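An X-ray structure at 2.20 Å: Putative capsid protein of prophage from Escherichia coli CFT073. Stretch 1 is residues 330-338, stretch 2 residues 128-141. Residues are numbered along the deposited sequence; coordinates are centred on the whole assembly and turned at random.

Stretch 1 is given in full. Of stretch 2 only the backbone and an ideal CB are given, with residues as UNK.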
# COMPACT_ATOMS: atom_id res chain seq x y z
N GLN A 330 -13.71 -2.51 15.74
CA GLN A 330 -13.81 -2.08 14.36
C GLN A 330 -12.99 -0.82 14.16
O GLN A 330 -12.96 0.05 15.04
CB GLN A 330 -15.27 -1.80 14.05
CG GLN A 330 -15.56 -1.31 12.67
CD GLN A 330 -17.01 -1.00 12.49
OE1 GLN A 330 -17.55 -0.16 13.20
NE2 GLN A 330 -17.68 -1.71 11.58
N THR A 331 -12.36 -0.70 13.01
CA THR A 331 -11.55 0.46 12.67
C THR A 331 -12.01 1.08 11.34
O THR A 331 -11.97 0.44 10.28
CB THR A 331 -10.06 0.07 12.58
OG1 THR A 331 -9.69 -0.65 13.77
CG2 THR A 331 -9.17 1.33 12.45
N HIS A 332 -12.44 2.34 11.42
CA HIS A 332 -12.82 3.16 10.27
C HIS A 332 -11.61 3.83 9.64
O HIS A 332 -10.73 4.32 10.33
CB HIS A 332 -13.81 4.24 10.71
CG HIS A 332 -15.16 3.71 11.08
ND1 HIS A 332 -15.34 2.83 12.12
CD2 HIS A 332 -16.38 3.92 10.55
CE1 HIS A 332 -16.62 2.53 12.23
NE2 HIS A 332 -17.27 3.17 11.27
N SER A 333 -11.59 3.86 8.31
CA SER A 333 -10.57 4.58 7.53
C SER A 333 -11.03 4.80 6.08
O SER A 333 -11.73 3.95 5.52
CB SER A 333 -9.25 3.80 7.51
OG SER A 333 -8.17 4.60 7.08
N ALA A 334 -10.61 5.91 5.47
CA ALA A 334 -10.98 6.25 4.08
C ALA A 334 -9.77 6.76 3.33
O ALA A 334 -9.73 7.90 2.92
CB ALA A 334 -12.14 7.29 4.06
N PRO A 335 -8.77 5.90 3.13
CA PRO A 335 -7.52 6.24 2.46
C PRO A 335 -7.57 6.17 0.94
O PRO A 335 -8.28 5.32 0.37
CB PRO A 335 -6.55 5.18 2.98
CG PRO A 335 -7.42 3.97 3.16
CD PRO A 335 -8.76 4.49 3.58
N GLN A 336 -6.79 7.05 0.31
CA GLN A 336 -6.58 7.05 -1.13
C GLN A 336 -5.17 7.57 -1.43
O GLN A 336 -4.86 8.71 -1.07
CB GLN A 336 -7.58 7.98 -1.81
CG GLN A 336 -7.42 8.10 -3.33
CD GLN A 336 -7.47 6.76 -4.03
OE1 GLN A 336 -8.38 5.96 -3.79
NE2 GLN A 336 -6.49 6.49 -4.92
N PRO A 337 -4.30 6.74 -2.03
CA PRO A 337 -3.00 7.21 -2.50
C PRO A 337 -3.12 8.27 -3.61
O PRO A 337 -3.95 8.15 -4.51
CB PRO A 337 -2.30 5.95 -3.01
CG PRO A 337 -3.10 4.84 -2.56
CD PRO A 337 -4.46 5.29 -2.21
N VAL A 338 -2.32 9.32 -3.49
CA VAL A 338 -2.28 10.37 -4.48
C VAL A 338 -0.81 10.56 -4.86
O VAL A 338 -0.00 10.88 -4.00
CB VAL A 338 -2.84 11.70 -3.94
CG1 VAL A 338 -2.76 12.77 -5.00
CG2 VAL A 338 -4.30 11.51 -3.47
N UNK A 128 -6.73 -5.22 11.71
CA UNK A 128 -7.53 -4.24 10.96
C UNK A 128 -6.67 -3.16 10.28
O UNK A 128 -6.89 -2.82 9.14
CB UNK A 128 -8.54 -3.57 11.90
N UNK A 129 -5.67 -2.65 10.98
CA UNK A 129 -4.72 -1.72 10.36
C UNK A 129 -3.93 -2.39 9.23
O UNK A 129 -3.70 -1.79 8.20
CB UNK A 129 -3.76 -1.17 11.41
N UNK A 130 -3.53 -3.64 9.42
CA UNK A 130 -2.83 -4.36 8.39
C UNK A 130 -3.68 -4.44 7.14
O UNK A 130 -3.16 -4.37 6.05
CB UNK A 130 -2.45 -5.76 8.87
N UNK A 131 -4.98 -4.66 7.31
CA UNK A 131 -5.88 -4.80 6.18
C UNK A 131 -6.10 -3.47 5.45
O UNK A 131 -6.25 -3.44 4.22
CB UNK A 131 -7.22 -5.37 6.65
N UNK A 132 -6.18 -2.38 6.22
CA UNK A 132 -6.32 -1.05 5.65
C UNK A 132 -5.05 -0.70 4.90
O UNK A 132 -5.13 -0.14 3.81
CB UNK A 132 -6.62 -0.01 6.73
N UNK A 133 -3.88 -1.01 5.47
CA UNK A 133 -2.60 -0.69 4.82
C UNK A 133 -2.36 -1.53 3.56
O UNK A 133 -1.71 -1.07 2.62
CB UNK A 133 -1.45 -0.90 5.80
N UNK A 134 -2.88 -2.75 3.56
CA UNK A 134 -2.86 -3.66 2.44
C UNK A 134 -3.71 -3.15 1.28
O UNK A 134 -3.27 -3.18 0.14
CB UNK A 134 -3.34 -5.04 2.88
N UNK A 135 -4.91 -2.66 1.57
CA UNK A 135 -5.73 -2.00 0.54
C UNK A 135 -5.02 -0.79 -0.03
O UNK A 135 -5.02 -0.58 -1.23
CB UNK A 135 -7.09 -1.58 1.11
N UNK A 136 -4.42 0.02 0.83
CA UNK A 136 -3.68 1.17 0.37
C UNK A 136 -2.51 0.78 -0.55
O UNK A 136 -2.28 1.46 -1.55
CB UNK A 136 -3.16 1.96 1.57
N UNK A 137 -1.80 -0.30 -0.22
CA UNK A 137 -0.64 -0.74 -1.02
C UNK A 137 -1.09 -1.26 -2.36
O UNK A 137 -0.41 -1.03 -3.36
CB UNK A 137 0.16 -1.82 -0.29
N UNK A 138 -2.22 -1.97 -2.36
CA UNK A 138 -2.84 -2.46 -3.58
C UNK A 138 -3.17 -1.28 -4.49
O UNK A 138 -2.84 -1.28 -5.66
CB UNK A 138 -4.10 -3.27 -3.26
N UNK A 139 -3.82 -0.27 -3.92
CA UNK A 139 -4.12 0.94 -4.64
C UNK A 139 -2.84 1.63 -5.13
O UNK A 139 -2.80 2.08 -6.24
CB UNK A 139 -4.93 1.89 -3.75
N UNK A 140 -1.80 1.70 -4.30
CA UNK A 140 -0.51 2.31 -4.66
C UNK A 140 0.19 1.62 -5.85
O UNK A 140 0.62 2.27 -6.82
CB UNK A 140 0.42 2.28 -3.44
N UNK A 141 0.30 0.29 -5.77
CA UNK A 141 0.94 -0.47 -6.81
C UNK A 141 0.14 -0.38 -8.11
O UNK A 141 0.71 -0.23 -9.17
CB UNK A 141 1.11 -1.93 -6.37

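The backbone of stretch 2 is helical throughout, with phi near -65° and psi near -42°, so its positions face stretch 1 according to the helical repeat. The strand leading into Val338 runs at 29° to the helix axis with a closest approach of 7.9 Å, and the CA register pairs Thr331, Ser333, Pro335 and Pro337 with 128, 132, 136 and 140.

Position 128 points its CA-to-CB bond toward stretch 1, and its ideal CB lies 3.7 Å from Thr331 OG1. A hydroxyl so near favours a polar side chain; Ser, Asn, Asp, Gln or Glu could all be considered. The residue is Gln128, with chi1 m and chi2 t. Gln128 OE1 accepts a hydrogen bond from Thr331 OG1 at 2.6 Å, the one hydrogen bond between the stretches. Gln128 OE1 also lies 3.1 Å from Thr331 N, but the angle is too poor for a second bond.

Position 129 points sideways, with no atom of stretch 1 within 5.5 Å of its ideal CB. Only a side chain of some length could reach the methyl of Thr331, and an aliphatic one would match it. Ile129 does so, its CD1 coming 3.9 Å from Thr331 CG2.

Positions 130 and 131 are out of reach and little constrained from this side; they are Asn130 and Ala131.

Position 132 points toward stretch 1, its ideal CB 4.7 Å from Ser333 CB and 5.4 Å from Pro335 CG. That spacing leaves room for a medium aliphatic group such as Val, Leu, Ile or Met. Ile132 spreads along stretch 1: CD1 lies 3.9 Å from Thr331 CG2, while CG2 lies 3.6 Å from Ser333 OG and 4.0 Å from Pro335 CG.

Position 133 points away and 134 is out of reach, so stretch 1 sets little limit on either; they are Lys133 and Ala134. Position 135 is sideways with no atom of stretch 1 within 5.5 Å of its ideal CB, and Arg135 makes no contact here.

Position 136 is sideways, yet its ideal CB sits 4.9 Å from Pro335 CB and 5.0 Å from Pro337 CG. Two proline rings invite a compact apolar group: Ala, Val or Ile. Val136, chi1 t, serves both, with CG2 3.4 Å from Pro335 CB and CG1 4.1 Å from Pro337 CG.

Positions 137 and 138, pointing away and sideways, have no stretch 1 atom near their ideal CB; they are Glu137 and Trp138, neither in contact.

Position 139 points toward stretch 1, with its ideal CB 3.7 Å from Pro337 CG and 5.0 Å from Gln336 NE2. The ring carbon lies against the CB and the amide is farther off, so an aliphatic side chain that packs on the ring, Leu, Met or Ile, would suit, though the amide alone does not rule out a polar one. Leu139 packs its CB 3.7 Å from Pro337 CG, and its CD1 reaches to 4.0 Å from Gln336 OE1.

Position 140 is sideways, its ideal CB 4.4 Å from Pro337 CG. With the backbones close here, a small residue fits easily, though the sideways bond does not exclude others. Ala140 leaves its CB at that 4.4 Å from Pro337 CG.

Position 141 is out of reach, and Val141 makes no contact.

Stretch 2 128-141: QINAIKARVEWLAV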
# COMPACT_ATOMS: atom_id res chain seq x y z
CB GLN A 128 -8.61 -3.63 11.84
CG GLN A 128 -9.73 -4.60 12.10
CD GLN A 128 -10.58 -4.20 13.27
OE1 GLN A 128 -10.49 -3.09 13.79
NE2 GLN A 128 -11.42 -5.12 13.72
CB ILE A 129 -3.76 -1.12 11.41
CG1 ILE A 129 -4.55 -0.29 12.43
CG2 ILE A 129 -2.70 -0.25 10.73
CD1 ILE A 129 -5.34 0.83 11.86
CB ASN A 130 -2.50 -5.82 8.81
CG ASN A 130 -1.35 -5.93 9.82
OD1 ASN A 130 -1.16 -7.00 10.39
ND2 ASN A 130 -0.59 -4.86 10.04
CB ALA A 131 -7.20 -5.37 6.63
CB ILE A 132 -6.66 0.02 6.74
CG1 ILE A 132 -8.08 -0.23 7.32
CG2 ILE A 132 -6.62 1.45 6.17
CD1 ILE A 132 -8.25 0.25 8.82
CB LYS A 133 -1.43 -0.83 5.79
CG LYS A 133 -1.37 0.28 6.81
CD LYS A 133 -0.10 0.35 7.54
CE LYS A 133 -0.10 1.53 8.55
NZ LYS A 133 1.02 1.39 9.53
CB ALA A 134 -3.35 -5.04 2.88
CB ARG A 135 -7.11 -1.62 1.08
CG ARG A 135 -7.94 -0.67 0.15
CD ARG A 135 -8.72 -1.44 -0.83
NE ARG A 135 -9.56 -2.36 -0.09
CZ ARG A 135 -10.13 -3.45 -0.58
NH1 ARG A 135 -9.99 -3.81 -1.87
NH2 ARG A 135 -10.87 -4.20 0.26
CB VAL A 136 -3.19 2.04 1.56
CG1 VAL A 136 -2.25 3.12 1.09
CG2 VAL A 136 -4.37 2.66 2.27
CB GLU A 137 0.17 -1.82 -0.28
CG GLU A 137 1.38 -2.41 -1.02
CD GLU A 137 2.58 -1.47 -1.11
OE1 GLU A 137 2.45 -0.29 -0.74
OE2 GLU A 137 3.65 -1.90 -1.61
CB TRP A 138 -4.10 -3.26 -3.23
CG TRP A 138 -4.84 -3.78 -4.40
CD1 TRP A 138 -4.43 -4.78 -5.25
CD2 TRP A 138 -6.12 -3.35 -4.87
NE1 TRP A 138 -5.38 -4.98 -6.22
CE2 TRP A 138 -6.43 -4.12 -6.00
CE3 TRP A 138 -7.04 -2.38 -4.44
CZ2 TRP A 138 -7.64 -3.97 -6.72
CZ3 TRP A 138 -8.24 -2.23 -5.13
CH2 TRP A 138 -8.52 -3.00 -6.28
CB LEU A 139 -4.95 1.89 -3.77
CG LEU A 139 -6.41 1.51 -3.56
CD1 LEU A 139 -7.08 2.43 -2.51
CD2 LEU A 139 -7.17 1.52 -4.85
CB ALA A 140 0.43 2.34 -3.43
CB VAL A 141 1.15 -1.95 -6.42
CG1 VAL A 141 1.76 -2.72 -7.62
CG2 VAL A 141 2.05 -2.07 -5.19
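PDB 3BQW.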